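Local structure of RabGDI protein (Plasmodium falciparum 3D7, 3P1W) at residues 124-129 and 138-143; 146-151 and 163-168; 158-163 and 199-204. The protein probably acts as a Rab GDP-dissociation inhibitor, a protein that keeps Rab GTPases of vesicle transport in their GDP-bound form. One frame throughout, in Å; residues are numbered along the deposited sequence.

Contact 1: residues 124-129 and 138-143; sequences YVYQHQ and KFIHKV
His141 faces Val125 in a hydrogen-bonded pair of an antiparallel hairpin, and its ring turns toward Gln127 and Gln129. With CG beside the backbone N (chi1 -44°), the ring is directed toward strand 124-129. CB and CG pass near Val125 O. CD2 is near both Val125 O and Gln127 O, which lie at the ring edge. At the tip, NE2 donates to Gln127 O at 2.8 Å, in the carbonyl plane and on a lone pair. That oxygen also lies close to the imidazole plane. CE1 comes 3.5 Å from CD of Gln129, whose amide is turned 43° from the ring. The Gln129 amide is held in turn: NE2 donates to Gln127 OE1 at 3.1 Å, from above that carbonyl plane, and also to Pro154 O.

A beta bulge lies between the Tyr126-Ile140 and Gln129-Lys138 pairs. Within it, Gln127 N donates to Phe139 O at 2.8 Å. Past it, Gln129 N donates to Lys138 O at 2.8 Å, and Lys138 N returns a bond to Gln129 O.

On the face that carries Tyr126 and Ile140, the Phe139 carbonyl oxygen lies 3.6 Å above the Tyr126 ring plane, displaced toward the rim. At the bulge, the His128 and Phe139 rings are nearly parallel but slid apart, with centroids 4.9 Å apart. Helix 203-213 packs on Val125, and strand 346-350 on Tyr124 and Tyr126.

The NE2 bond implies a proton on that nitrogen. A side chain thus supplies the donor to Gln127 O where the bulge shifts the backbone register.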
ATOM      1  N   TYR A 124       6.963  10.224   8.737  1.00 21.80           N
ATOM      2  CA  TYR A 124       6.994  10.360  10.187  1.00 21.08           C
ATOM      3  C   TYR A 124       6.848   8.991  10.821  1.00 20.72           C
ATOM      4  O   TYR A 124       6.221   8.061  10.237  1.00 19.79           O
ATOM      5  CB  TYR A 124       5.881  11.294  10.701  1.00 20.58           C
ATOM      6  CG  TYR A 124       6.106  12.716  10.251  1.00 22.29           C
ATOM      7  CD1 TYR A 124       6.702  13.637  11.098  1.00 25.19           C
ATOM      8  CD2 TYR A 124       5.798  13.111   8.942  1.00 23.35           C
ATOM      9  CE1 TYR A 124       6.965  14.931  10.675  1.00 27.74           C
ATOM     10  CE2 TYR A 124       6.077  14.421   8.495  1.00 27.75           C
ATOM     11  CZ  TYR A 124       6.672  15.312   9.360  1.00 28.35           C
ATOM     12  OH  TYR A 124       6.943  16.613   8.957  1.00 33.14           O
ATOM     13  N   VAL A 125       7.358   8.889  12.049  1.00 19.82           N
ATOM     14  CA  VAL A 125       7.203   7.696  12.849  1.00 17.91           C
ATOM     15  C   VAL A 125       6.793   8.097  14.276  1.00 19.07           C
ATOM     16  O   VAL A 125       7.214   9.143  14.787  1.00 20.19           O
ATOM     17  CB  VAL A 125       8.478   6.851  12.834  1.00 17.99           C
ATOM     18  CG1 VAL A 125       9.696   7.625  13.453  1.00 18.95           C
ATOM     19  CG2 VAL A 125       8.252   5.479  13.518  1.00 16.70           C
ATOM     20  N   TYR A 126       5.972   7.259  14.907  1.00 18.64           N
ATOM     21  CA  TYR A 126       5.502   7.521  16.285  1.00 19.31           C
ATOM     22  C   TYR A 126       6.476   6.941  17.303  1.00 20.32           C
ATOM     23  O   TYR A 126       6.843   5.763  17.236  1.00 21.26           O
ATOM     24  CB  TYR A 126       4.145   6.855  16.419  1.00 18.50           C
ATOM     25  CG  TYR A 126       3.321   7.157  17.636  1.00 19.08           C
ATOM     26  CD1 TYR A 126       2.137   7.856  17.514  1.00 20.87           C
ATOM     27  CD2 TYR A 126       3.652   6.629  18.878  1.00 21.93           C
ATOM     28  CE1 TYR A 126       1.325   8.068  18.600  1.00 23.47           C
ATOM     29  CE2 TYR A 126       2.840   6.832  19.968  1.00 22.94           C
ATOM     30  CZ  TYR A 126       1.674   7.563  19.805  1.00 25.17           C
ATOM     31  OH  TYR A 126       0.861   7.792  20.870  1.00 27.38           O
ATOM     32  N   GLN A 127       6.907   7.789  18.240  1.00 22.32           N
ATOM     33  CA  GLN A 127       7.694   7.395  19.382  1.00 23.21           C
ATOM     34  C   GLN A 127       7.321   8.403  20.496  1.00 24.09           C
ATOM     35  O   GLN A 127       7.672   9.583  20.435  1.00 23.09           O
ATOM     36  CB  GLN A 127       9.209   7.441  19.083  1.00 24.88           C
ATOM     37  CG  GLN A 127      10.048   6.890  20.240  1.00 27.93           C
ATOM     38  CD  GLN A 127      11.457   7.457  20.328  1.00 30.95           C
ATOM     39  OE1 GLN A 127      11.760   8.276  21.210  1.00 34.34           O
ATOM     40  NE2 GLN A 127      12.333   7.011  19.432  1.00 31.57           N
ATOM     41  N   HIS A 128       6.543   7.938  21.458  1.00 24.62           N
ATOM     42  CA  HIS A 128       6.078   8.804  22.525  1.00 25.61           C
ATOM     43  C   HIS A 128       7.254   9.210  23.428  1.00 27.49           C
ATOM     44  O   HIS A 128       8.043   8.369  23.870  1.00 27.89           O
ATOM     45  CB  HIS A 128       5.029   8.106  23.345  1.00 26.12           C
ATOM     46  CG  HIS A 128       4.397   8.981  24.387  1.00 29.00           C
ATOM     47  ND1 HIS A 128       4.247   8.585  25.695  1.00 34.09           N
ATOM     48  CD2 HIS A 128       3.887  10.235  24.312  1.00 30.03           C
ATOM     49  CE1 HIS A 128       3.645   9.546  26.378  1.00 33.22           C
ATOM     50  NE2 HIS A 128       3.402  10.551  25.557  1.00 31.67           N
ATOM     51  N   GLN A 129       7.357  10.506  23.661  1.00 28.09           N
ATOM     52  CA  GLN A 129       8.337  11.042  24.593  1.00 29.65           C
ATOM     53  C   GLN A 129       7.561  11.820  25.635  1.00 30.72           C
ATOM     54  O   GLN A 129       6.804  12.741  25.311  1.00 29.53           O
ATOM     55  CB  GLN A 129       9.317  11.926  23.840  1.00 30.25           C
ATOM     56  CG  GLN A 129      10.113  11.126  22.786  1.00 30.82           C
ATOM     57  CD  GLN A 129      10.987  11.992  21.908  1.00 33.04           C
ATOM     58  OE1 GLN A 129      10.920  13.225  21.957  1.00 33.77           O
ATOM     59  NE2 GLN A 129      11.829  11.349  21.104  1.00 32.17           N
ATOM     60  N   LYS A 138       5.976  14.625  23.148  1.00 29.87           N
ATOM     61  CA  LYS A 138       5.971  14.455  21.689  1.00 28.44           C
ATOM     62  C   LYS A 138       5.484  13.077  21.323  1.00 26.38           C
ATOM     63  O   LYS A 138       5.624  12.134  22.118  1.00 25.49           O
ATOM     64  CB  LYS A 138       7.356  14.673  21.103  1.00 29.11           C
ATOM     65  CG  LYS A 138       7.919  16.101  21.323  1.00 31.72           C
ATOM     66  CD  LYS A 138       9.364  16.117  20.924  1.00 34.73           C
ATOM     67  CE  LYS A 138      10.012  17.493  21.115  1.00 36.83           C
ATOM     68  NZ  LYS A 138      10.118  17.840  22.554  1.00 38.72           N
ATOM     69  N   PHE A 139       4.969  12.974  20.095  1.00 24.77           N
ATOM     70  CA  PHE A 139       4.392  11.733  19.585  1.00 23.39           C
ATOM     71  C   PHE A 139       4.986  11.294  18.269  1.00 22.53           C
ATOM     72  O   PHE A 139       5.281  10.116  18.111  1.00 21.67           O
ATOM     73  CB  PHE A 139       2.886  11.855  19.435  1.00 23.66           C
ATOM     74  CG  PHE A 139       2.179  12.105  20.731  1.00 23.45           C
ATOM     75  CD1 PHE A 139       1.846  11.055  21.557  1.00 27.13           C
ATOM     76  CD2 PHE A 139       1.854  13.396  21.118  1.00 29.30           C
ATOM     77  CE1 PHE A 139       1.205  11.286  22.794  1.00 29.96           C
ATOM     78  CE2 PHE A 139       1.205  13.646  22.335  1.00 31.11           C
ATOM     79  CZ  PHE A 139       0.879  12.579  23.171  1.00 31.45           C
ATOM     80  N   ILE A 140       5.139  12.216  17.331  1.00 21.59           N
ATOM     81  CA  ILE A 140       5.619  11.840  16.004  1.00 22.48           C
ATOM     82  C   ILE A 140       6.797  12.677  15.551  1.00 23.06           C
ATOM     83  O   ILE A 140       6.948  13.845  15.966  1.00 24.26           O
ATOM     84  CB  ILE A 140       4.494  11.875  14.967  1.00 21.67           C
ATOM     85  CG1 ILE A 140       3.940  13.295  14.818  1.00 25.70           C
ATOM     86  CG2 ILE A 140       3.407  10.844  15.355  1.00 21.83           C
ATOM     87  CD1 ILE A 140       2.814  13.458  13.801  1.00 26.52           C
ATOM     88  N   HIS A 141       7.645  12.055  14.732  1.00 22.83           N
ATOM     89  CA  HIS A 141       8.951  12.583  14.371  1.00 23.60           C
ATOM     90  C   HIS A 141       9.291  12.239  12.916  1.00 24.23           C
ATOM     91  O   HIS A 141       8.892  11.197  12.413  1.00 22.24           O
ATOM     92  CB  HIS A 141      10.028  11.984  15.286  1.00 24.82           C
ATOM     93  CG  HIS A 141       9.652  11.947  16.740  1.00 23.82           C
ATOM     94  ND1 HIS A 141      10.034  12.923  17.641  1.00 27.75           N
ATOM     95  CD2 HIS A 141       8.939  11.037  17.450  1.00 24.92           C
ATOM     96  CE1 HIS A 141       9.548  12.628  18.834  1.00 26.91           C
ATOM     97  NE2 HIS A 141       8.885  11.485  18.750  1.00 26.10           N
ATOM     98  N   LYS A 142      10.029  13.126  12.255  1.00 24.53           N
ATOM     99  CA  LYS A 142      10.548  12.859  10.931  1.00 25.95           C
ATOM    100  C   LYS A 142      11.423  11.638  10.971  1.00 25.56           C
ATOM    101  O   LYS A 142      12.185  11.453  11.921  1.00 25.39           O
ATOM    102  CB  LYS A 142      11.406  14.001  10.427  1.00 27.71           C
ATOM    103  CG  LYS A 142      10.657  15.202   9.966  1.00 32.14           C
ATOM    104  CD  LYS A 142      11.692  16.294   9.578  1.00 38.42           C
ATOM    105  CE  LYS A 142      11.060  17.483   8.871  1.00 41.42           C
ATOM    106  NZ  LYS A 142      12.126  18.481   8.465  1.00 45.46           N
ATOM    107  N   VAL A 143      11.268  10.792   9.960  1.00 24.86           N
ATOM    108  CA  VAL A 143      12.081   9.604   9.805  1.00 25.02           C
ATOM    109  C   VAL A 143      13.401  10.009   9.149  1.00 27.36           C
ATOM    110  O   VAL A 143      13.398  10.490   8.021  1.00 27.93           O
ATOM    111  CB  VAL A 143      11.401   8.567   8.924  1.00 24.00           C
ATOM    112  CG1 VAL A 143      12.338   7.397   8.684  1.00 24.46           C
ATOM    113  CG2 VAL A 143      10.054   8.107   9.579  1.00 21.39           C
TER

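Contact 2: residues 146-151 and 163-168; sequences TDMEAL and RCKNFY
Ala150 CB packs against the backbone and side chains of helix 163-168. It lies 4.0 Å from Cys164 CB and 3.9 Å from Tyr168 CD2. The segments 147-151 and 163-168 run nearly antiparallel (169°), their axes 7.8 Å apart at closest. The small alanine suits this close spacing.

The tight part continues at Tyr168. CG anti to the carbonyl carbon (chi1 -82°) sets the ring against the start of helix 147-151, which it meets edge-on: CD2 is 3.3 Å from Thr146 O, which lies in the ring plane. Tyr168 CB packs on Asp147 CA. The phenol OH is hydrogen-bonded to Pro144 O, so the ring is held at its far end too. Thr146 is the N-cap, and its OG1 accepts from Glu149 N at 3.0 Å.

The looser side is built on Lys165. Its CG touches Asp147 O at 3.7 Å and also Asp147 CB. Its CD lies alongside Leu151, 3.8 Å from CD2. The exposed Met148 adds a loose touch of CE on Lys165 CD. The lysine chain bends at chi3 and chi4, and NZ turns off from the contact. Lys165 NZ stays 6.9 Å from Asp147 OD2, too far for a salt bridge.

Helix 147-151 follows strand 138-142 and lies against the middle of helix 158-173. Helix 203-213 packs on the Tyr168 ring through Phe208, Leu209 and Val213.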
ATOM      1  N   THR A 146      19.244  10.034   6.054  1.00 37.90           N
ATOM      2  CA  THR A 146      20.654  10.195   5.725  1.00 39.87           C
ATOM      3  C   THR A 146      21.461  10.238   7.007  1.00 40.80           C
ATOM      4  O   THR A 146      20.914  10.453   8.102  1.00 38.31           O
ATOM      5  CB  THR A 146      20.916  11.497   4.966  1.00 41.15           C
ATOM      6  OG1 THR A 146      20.699  12.599   5.851  1.00 41.56           O
ATOM      7  CG2 THR A 146      20.011  11.617   3.746  1.00 42.14           C
ATOM      8  N   ASP A 147      22.769  10.047   6.859  1.00 42.69           N
ATOM      9  CA  ASP A 147      23.677  10.093   7.991  1.00 45.07           C
ATOM     10  C   ASP A 147      23.522  11.417   8.746  1.00 45.57           C
ATOM     11  O   ASP A 147      23.472  11.433   9.975  1.00 45.39           O
ATOM     12  CB  ASP A 147      25.150   9.833   7.557  1.00 47.27           C
ATOM     13  CG  ASP A 147      25.640  10.764   6.444  1.00 49.59           C
ATOM     14  OD1 ASP A 147      24.818  11.412   5.761  1.00 51.17           O
ATOM     15  OD2 ASP A 147      26.876  10.840   6.245  1.00 52.33           O
ATOM     16  N   MET A 148      23.400  12.510   7.999  1.00 46.92           N
ATOM     17  CA  MET A 148      23.277  13.837   8.589  1.00 48.42           C
ATOM     18  C   MET A 148      21.935  14.017   9.309  1.00 46.54           C
ATOM     19  O   MET A 148      21.873  14.669  10.346  1.00 46.10           O
ATOM     20  CB  MET A 148      23.474  14.921   7.516  1.00 50.09           C
ATOM     21  CG  MET A 148      24.865  14.910   6.836  1.00 54.52           C
ATOM     22  SD  MET A 148      26.173  15.542   7.886  1.00 62.66           S
ATOM     23  CE  MET A 148      26.689  14.089   8.822  1.00 60.92           C
ATOM     24  N   GLU A 149      20.874  13.412   8.778  1.00 45.30           N
ATOM     25  CA  GLU A 149      19.556  13.472   9.422  1.00 43.83           C
ATOM     26  C   GLU A 149      19.562  12.700  10.736  1.00 42.80           C
ATOM     27  O   GLU A 149      19.002  13.166  11.720  1.00 42.43           O
ATOM     28  CB  GLU A 149      18.461  12.994   8.469  1.00 43.25           C
ATOM     29  CG  GLU A 149      18.196  14.001   7.343  1.00 44.99           C
ATOM     30  CD  GLU A 149      17.164  13.564   6.330  1.00 47.03           C
ATOM     31  OE1 GLU A 149      16.657  12.412   6.374  1.00 46.61           O
ATOM     32  OE2 GLU A 149      16.852  14.403   5.458  1.00 50.32           O
ATOM     33  N   ALA A 150      20.250  11.561  10.768  1.00 42.68           N
ATOM     34  CA  ALA A 150      20.386  10.759  11.981  1.00 43.02           C
ATOM     35  C   ALA A 150      21.096  11.499  13.122  1.00 45.03           C
ATOM     36  O   ALA A 150      20.672  11.424  14.287  1.00 44.47           O
ATOM     37  CB  ALA A 150      21.125   9.466  11.668  1.00 43.79           C
ATOM     38  N   LEU A 151      22.165  12.221  12.784  1.00 46.79           N
ATOM     39  CA  LEU A 151      22.999  12.894  13.797  1.00 48.89           C
ATOM     40  C   LEU A 151      22.218  13.992  14.535  1.00 49.00           C
ATOM     41  O   LEU A 151      22.593  14.396  15.637  1.00 51.00           O
ATOM     42  CB  LEU A 151      24.258  13.482  13.136  1.00 50.50           C
ATOM     43  CG  LEU A 151      25.421  13.832  14.061  1.00 52.45           C
ATOM     44  CD1 LEU A 151      25.781  12.630  14.913  1.00 52.57           C
ATOM     45  CD2 LEU A 151      26.630  14.325  13.251  1.00 54.77           C
ATOM     46  N   ARG A 163      25.886   6.952  16.786  1.00 49.13           N
ATOM     47  CA  ARG A 163      25.805   5.533  16.448  1.00 48.80           C
ATOM     48  C   ARG A 163      24.933   5.313  15.202  1.00 46.16           C
ATOM     49  O   ARG A 163      25.321   4.590  14.287  1.00 45.42           O
ATOM     50  CB  ARG A 163      25.274   4.720  17.641  1.00 49.04           C
ATOM     51  CG  ARG A 163      26.163   4.809  18.871  1.00 52.48           C
ATOM     52  CD  ARG A 163      25.992   3.640  19.844  1.00 54.61           C
ATOM     53  NE  ARG A 163      24.903   3.825  20.808  1.00 54.79           N
ATOM     54  CZ  ARG A 163      25.033   4.317  22.044  1.00 57.68           C
ATOM     55  NH1 ARG A 163      26.209   4.727  22.506  1.00 57.63           N
ATOM     56  NH2 ARG A 163      23.962   4.423  22.827  1.00 57.43           N
ATOM     57  N   CYS A 164      23.768   5.960  15.159  1.00 44.05           N
ATOM     58  CA  CYS A 164      22.888   5.849  13.993  1.00 41.97           C
ATOM     59  C   CYS A 164      23.521   6.482  12.740  1.00 42.14           C
ATOM     60  O   CYS A 164      23.379   5.951  11.637  1.00 40.32           O
ATOM     61  CB  CYS A 164      21.521   6.477  14.272  1.00 40.62           C
ATOM     62  SG  CYS A 164      20.253   5.837  13.184  1.00 40.18           S
ATOM     63  N   LYS A 165      24.260   7.582  12.915  1.00 43.12           N
ATOM     64  CA  LYS A 165      25.009   8.185  11.801  1.00 44.18           C
ATOM     65  C   LYS A 165      25.982   7.159  11.234  1.00 45.12           C
ATOM     66  O   LYS A 165      26.067   6.993  10.023  1.00 45.04           O
ATOM     67  CB  LYS A 165      25.757   9.463  12.214  1.00 45.78           C
ATOM     68  CG  LYS A 165      26.690  10.044  11.101  1.00 48.64           C
ATOM     69  CD  LYS A 165      27.737  11.090  11.596  1.00 52.62           C
ATOM     70  CE  LYS A 165      28.701  10.568  12.687  1.00 54.83           C
ATOM     71  NZ  LYS A 165      30.164  10.467  12.298  1.00 56.48           N
ATOM     72  N   ASN A 166      26.696   6.464  12.115  1.00 46.59           N
ATOM     73  CA  ASN A 166      27.677   5.457  11.703  1.00 47.72           C
ATOM     74  C   ASN A 166      26.988   4.310  10.968  1.00 46.14           C
ATOM     75  O   ASN A 166      27.490   3.802   9.958  1.00 46.07           O
ATOM     76  CB  ASN A 166      28.461   4.920  12.914  1.00 49.21           C
ATOM     77  CG  ASN A 166      29.401   5.964  13.531  1.00 52.21           C
ATOM     78  OD1 ASN A 166      29.974   6.810  12.834  1.00 53.73           O
ATOM     79  ND2 ASN A 166      29.573   5.892  14.855  1.00 53.00           N
ATOM     80  N   PHE A 167      25.814   3.923  11.457  1.00 43.75           N
ATOM     81  CA  PHE A 167      25.042   2.872  10.813  1.00 42.53           C
ATOM     82  C   PHE A 167      24.636   3.282   9.401  1.00 41.99           C
ATOM     83  O   PHE A 167      24.830   2.535   8.455  1.00 42.37           O
ATOM     84  CB  PHE A 167      23.817   2.522  11.653  1.00 40.95           C
ATOM     85  CG  PHE A 167      22.945   1.483  11.033  1.00 39.59           C
ATOM     86  CD1 PHE A 167      23.411   0.192  10.870  1.00 40.38           C
ATOM     87  CD2 PHE A 167      21.661   1.790  10.617  1.00 38.31           C
ATOM     88  CE1 PHE A 167      22.609  -0.789  10.293  1.00 41.12           C
ATOM     89  CE2 PHE A 167      20.854   0.809  10.044  1.00 36.51           C
ATOM     90  CZ  PHE A 167      21.346  -0.481   9.882  1.00 38.87           C
ATOM     91  N   TYR A 168      24.072   4.474   9.252  1.00 41.75           N
ATOM     92  CA  TYR A 168      23.684   4.947   7.927  1.00 41.15           C
ATOM     93  C   TYR A 168      24.878   5.087   6.978  1.00 43.05           C
ATOM     94  O   TYR A 168      24.769   4.776   5.799  1.00 43.47           O
ATOM     95  CB  TYR A 168      22.908   6.257   8.014  1.00 40.25           C
ATOM     96  CG  TYR A 168      21.422   6.095   8.331  1.00 38.45           C
ATOM     97  CD1 TYR A 168      20.800   4.843   8.374  1.00 39.50           C
ATOM     98  CD2 TYR A 168      20.629   7.204   8.514  1.00 38.79           C
ATOM     99  CE1 TYR A 168      19.426   4.727   8.637  1.00 38.66           C
ATOM    100  CE2 TYR A 168      19.281   7.101   8.777  1.00 37.89           C
ATOM    101  CZ  TYR A 168      18.672   5.872   8.836  1.00 37.91           C
ATOM    102  OH  TYR A 168      17.300   5.808   9.095  1.00 34.79           O
TER

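Contact 3: residues 158-163 and 199-204; sequences LMEKNR and FNLCQL
Arg163 and Phe199 make the nearest backbone approach, 6.3 Å between their CA atoms, where a Schellman motif at Asn200, with positive phi, ends one helix and Cys202 N-caps the next. Glu160 carries the polar link. Its CG is anti to the backbone N, and the chain bends at chi2 (76°). OE1 accepts from Cys202 N at 2.8 Å, on its syn side but tilted out of the carboxylate plane, with a nearly straight N-H at 165°. The same oxygen is hydrogen-bonded to Thr205 OG1 in the first turn of helix 203-213. The carboxylate may also interact favourably with the helix N-terminus.

The other oxygen, OE2, is gripped by Arg163 side-on. NE and NH2 both bond to it, NE at 3.0 Å and NH2 at 3.1 Å. This salt bridge holds the acid within its own helix, while OE1 reaches across. Arg163 also follows the turn: its CD lies 3.5 Å from Phe199 O and near Asn200 CB. The arginine's inner carbons also meet an apolar partner: Leu201 CD2 packs on Arg163 CB at 3.9 Å. Glu160 and Leu201 are buried, and Asn200 is exposed.

The contact joins the N-terminal half of helix 158-173 to the loop between helices 192-198 and 203-213. The Phe199 ring meets two rings of that long helix, Phe167 edge-to-face and Tyr170.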
ATOM      1  N   LEU A 158      21.640  11.959  22.448  0.50 45.59           N
ATOM      2  CA  LEU A 158      22.810  12.631  21.877  0.50 46.20           C
ATOM      3  C   LEU A 158      23.856  11.651  21.346  0.50 46.75           C
ATOM      4  O   LEU A 158      24.434  11.879  20.291  0.50 46.22           O
ATOM      5  CB  LEU A 158      23.464  13.556  22.921  0.50 47.84           C
ATOM      6  CG  LEU A 158      24.371  14.658  22.365  0.50 48.39           C
ATOM      7  CD1 LEU A 158      23.578  15.614  21.487  0.50 47.00           C
ATOM      8  CD2 LEU A 158      25.065  15.419  23.501  0.50 50.79           C
ATOM      9  N   MET A 159      24.608  10.718  21.454  0.50 49.52           N
ATOM     10  CA  MET A 159      25.320   9.460  21.616  0.50 50.38           C
ATOM     11  C   MET A 159      24.685   8.454  20.671  0.50 49.06           C
ATOM     12  O   MET A 159      25.357   7.960  19.772  0.50 49.29           O
ATOM     13  CB  MET A 159      25.260   8.959  23.060  0.50 51.06           C
ATOM     14  N   GLU A 160      23.391   8.163  20.843  1.00 47.61           N
ATOM     15  CA  GLU A 160      22.704   7.296  19.878  1.00 46.71           C
ATOM     16  C   GLU A 160      22.701   7.940  18.492  1.00 46.26           C
ATOM     17  O   GLU A 160      22.747   7.242  17.482  1.00 46.64           O
ATOM     18  CB  GLU A 160      21.279   6.979  20.343  1.00 45.25           C
ATOM     19  CG  GLU A 160      20.548   5.946  19.481  1.00 45.48           C
ATOM     20  CD  GLU A 160      20.998   4.515  19.713  1.00 47.05           C
ATOM     21  OE1 GLU A 160      20.403   3.618  19.074  1.00 44.84           O
ATOM     22  OE2 GLU A 160      21.946   4.277  20.508  1.00 49.42           O
ATOM     23  N   LYS A 161      22.685   9.268  18.448  1.00 46.73           N
ATOM     24  CA  LYS A 161      22.749   9.998  17.186  1.00 46.73           C
ATOM     25  C   LYS A 161      24.003   9.638  16.394  1.00 47.96           C
ATOM     26  O   LYS A 161      23.929   9.374  15.195  1.00 47.68           O
ATOM     27  CB  LYS A 161      22.687  11.506  17.443  1.00 47.29           C
ATOM     28  CG  LYS A 161      21.345  11.944  18.008  1.00 46.96           C
ATOM     29  CD  LYS A 161      21.278  13.409  18.379  1.00 47.83           C
ATOM     30  CE  LYS A 161      19.914  13.729  18.999  1.00 46.49           C
ATOM     31  NZ  LYS A 161      19.390  15.039  18.571  1.00 47.46           N
ATOM     32  N   ASN A 162      25.145   9.620  17.079  1.00 49.79           N
ATOM     33  CA  ASN A 162      26.424   9.289  16.448  1.00 51.31           C
ATOM     34  C   ASN A 162      26.400   7.849  15.950  1.00 50.18           C
ATOM     35  O   ASN A 162      26.839   7.561  14.843  1.00 50.61           O
ATOM     36  CB  ASN A 162      27.611   9.458  17.427  1.00 53.61           C
ATOM     37  CG  ASN A 162      27.770  10.880  17.948  1.00 55.98           C
ATOM     38  OD1 ASN A 162      28.792  11.525  17.709  1.00 62.25           O
ATOM     39  ND2 ASN A 162      26.780  11.363  18.704  1.00 58.51           N
ATOM     40  N   ARG A 163      25.886   6.952  16.786  1.00 49.13           N
ATOM     41  CA  ARG A 163      25.805   5.533  16.448  1.00 48.80           C
ATOM     42  C   ARG A 163      24.933   5.313  15.202  1.00 46.16           C
ATOM     43  O   ARG A 163      25.321   4.590  14.287  1.00 45.42           O
ATOM     44  CB  ARG A 163      25.274   4.720  17.641  1.00 49.04           C
ATOM     45  CG  ARG A 163      26.163   4.809  18.871  1.00 52.48           C
ATOM     46  CD  ARG A 163      25.992   3.640  19.844  1.00 54.61           C
ATOM     47  NE  ARG A 163      24.903   3.825  20.808  1.00 54.79           N
ATOM     48  CZ  ARG A 163      25.033   4.317  22.044  1.00 57.68           C
ATOM     49  NH1 ARG A 163      26.209   4.727  22.506  1.00 57.63           N
ATOM     50  NH2 ARG A 163      23.962   4.423  22.827  1.00 57.43           N
ATOM     51  N   PHE A 199      26.615  -2.145  15.860  1.00 49.20           N
ATOM     52  CA  PHE A 199      26.594  -0.678  15.956  1.00 48.82           C
ATOM     53  C   PHE A 199      26.062  -0.178  17.300  1.00 48.32           C
ATOM     54  O   PHE A 199      25.972   1.027  17.514  1.00 48.50           O
ATOM     55  CB  PHE A 199      25.799  -0.075  14.799  1.00 47.58           C
ATOM     56  CG  PHE A 199      26.495  -0.189  13.481  1.00 47.28           C
ATOM     57  CD1 PHE A 199      26.243  -1.257  12.639  1.00 46.62           C
ATOM     58  CD2 PHE A 199      27.426   0.763  13.100  1.00 48.85           C
ATOM     59  CE1 PHE A 199      26.900  -1.373  11.416  1.00 48.43           C
ATOM     60  CE2 PHE A 199      28.096   0.653  11.885  1.00 50.60           C
ATOM     61  CZ  PHE A 199      27.832  -0.419  11.040  1.00 48.90           C
ATOM     62  N   ASN A 200      25.732  -1.104  18.199  1.00 48.50           N
ATOM     63  CA  ASN A 200      25.231  -0.778  19.532  1.00 48.76           C
ATOM     64  C   ASN A 200      23.985   0.129  19.493  1.00 46.65           C
ATOM     65  O   ASN A 200      23.849   1.057  20.298  1.00 46.48           O
ATOM     66  CB  ASN A 200      26.346  -0.158  20.390  1.00 51.37           C
ATOM     67  CG  ASN A 200      26.330  -0.663  21.829  1.00 54.09           C
ATOM     68  OD1 ASN A 200      25.269  -0.831  22.435  1.00 56.73           O
ATOM     69  ND2 ASN A 200      27.508  -0.917  22.374  1.00 58.48           N
ATOM     70  N   LEU A 201      23.086  -0.140  18.546  1.00 44.61           N
ATOM     71  CA  LEU A 201      21.822   0.612  18.456  1.00 42.87           C
ATOM     72  C   LEU A 201      20.828   0.134  19.526  1.00 42.56           C
ATOM     73  O   LEU A 201      20.725  -1.063  19.772  1.00 42.66           O
ATOM     74  CB  LEU A 201      21.222   0.470  17.055  1.00 41.09           C
ATOM     75  CG  LEU A 201      22.062   0.968  15.873  1.00 41.13           C
ATOM     76  CD1 LEU A 201      21.272   0.923  14.581  1.00 40.06           C
ATOM     77  CD2 LEU A 201      22.603   2.384  16.091  1.00 39.78           C
ATOM     78  N   CYS A 202      20.100   1.072  20.151  1.00 42.35           N
ATOM     79  CA  CYS A 202      19.086   0.732  21.170  1.00 42.30           C
ATOM     80  C   CYS A 202      17.714   0.333  20.568  1.00 40.52           C
ATOM     81  O   CYS A 202      17.489   0.479  19.367  1.00 37.34           O
ATOM     82  CB  CYS A 202      18.889   1.901  22.133  1.00 43.19           C
ATOM     83  SG  CYS A 202      17.870   3.214  21.474  0.50 42.46           S
ATOM     84  N   GLN A 203      16.818  -0.146  21.429  1.00 40.13           N
ATOM     85  CA  GLN A 203      15.581  -0.759  20.999  1.00 39.89           C
ATOM     86  C   GLN A 203      14.691   0.202  20.205  1.00 37.28           C
ATOM     87  O   GLN A 203      14.185  -0.168  19.153  1.00 36.17           O
ATOM     88  CB  GLN A 203      14.811  -1.355  22.195  1.00 40.79           C
ATOM     89  CG  GLN A 203      13.517  -2.092  21.822  1.00 43.33           C
ATOM     90  CD  GLN A 203      13.692  -3.052  20.639  1.00 46.75           C
ATOM     91  OE1 GLN A 203      14.691  -3.775  20.563  1.00 51.95           O
ATOM     92  NE2 GLN A 203      12.725  -3.052  19.711  1.00 45.07           N
ATOM     93  N   LEU A 204      14.515   1.424  20.701  1.00 36.40           N
ATOM     94  CA  LEU A 204      13.726   2.431  20.003  1.00 33.88           C
ATOM     95  C   LEU A 204      14.302   2.742  18.623  1.00 33.00           C
ATOM     96  O   LEU A 204      13.553   2.954  17.660  1.00 30.99           O
ATOM     97  CB  LEU A 204      13.600   3.702  20.858  1.00 34.62           C
ATOM     98  CG  LEU A 204      12.663   3.568  22.071  1.00 34.77           C
ATOM     99  CD1 LEU A 204      12.854   4.750  23.057  1.00 37.76           C
ATOM    100  CD2 LEU A 204      11.202   3.418  21.635  1.00 32.52           C
TER

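Overall arrangement
The three contacts lie on the same side of the chain's centre. Contacts 2 and 3 are the closest, with centres about 9 Å apart. Both use helix 158-173, and their segments alternate in the chain. The segments overlap at Arg163, which makes its contacts in contact 3. They touch where Phe167 meets Phe199 and where Leu151 meets Lys161 and Asn162. Contact 1 is the beta hairpin next to these helices. Its centre is about 17 Å from that of contact 2 and 16 Å from that of contact 3. It leads along the chain into helix 147-151, and Gln127 packs on Leu204. Helix 203-213, whose start belongs to contact 3, also packs on side chains of contacts 1 and 2.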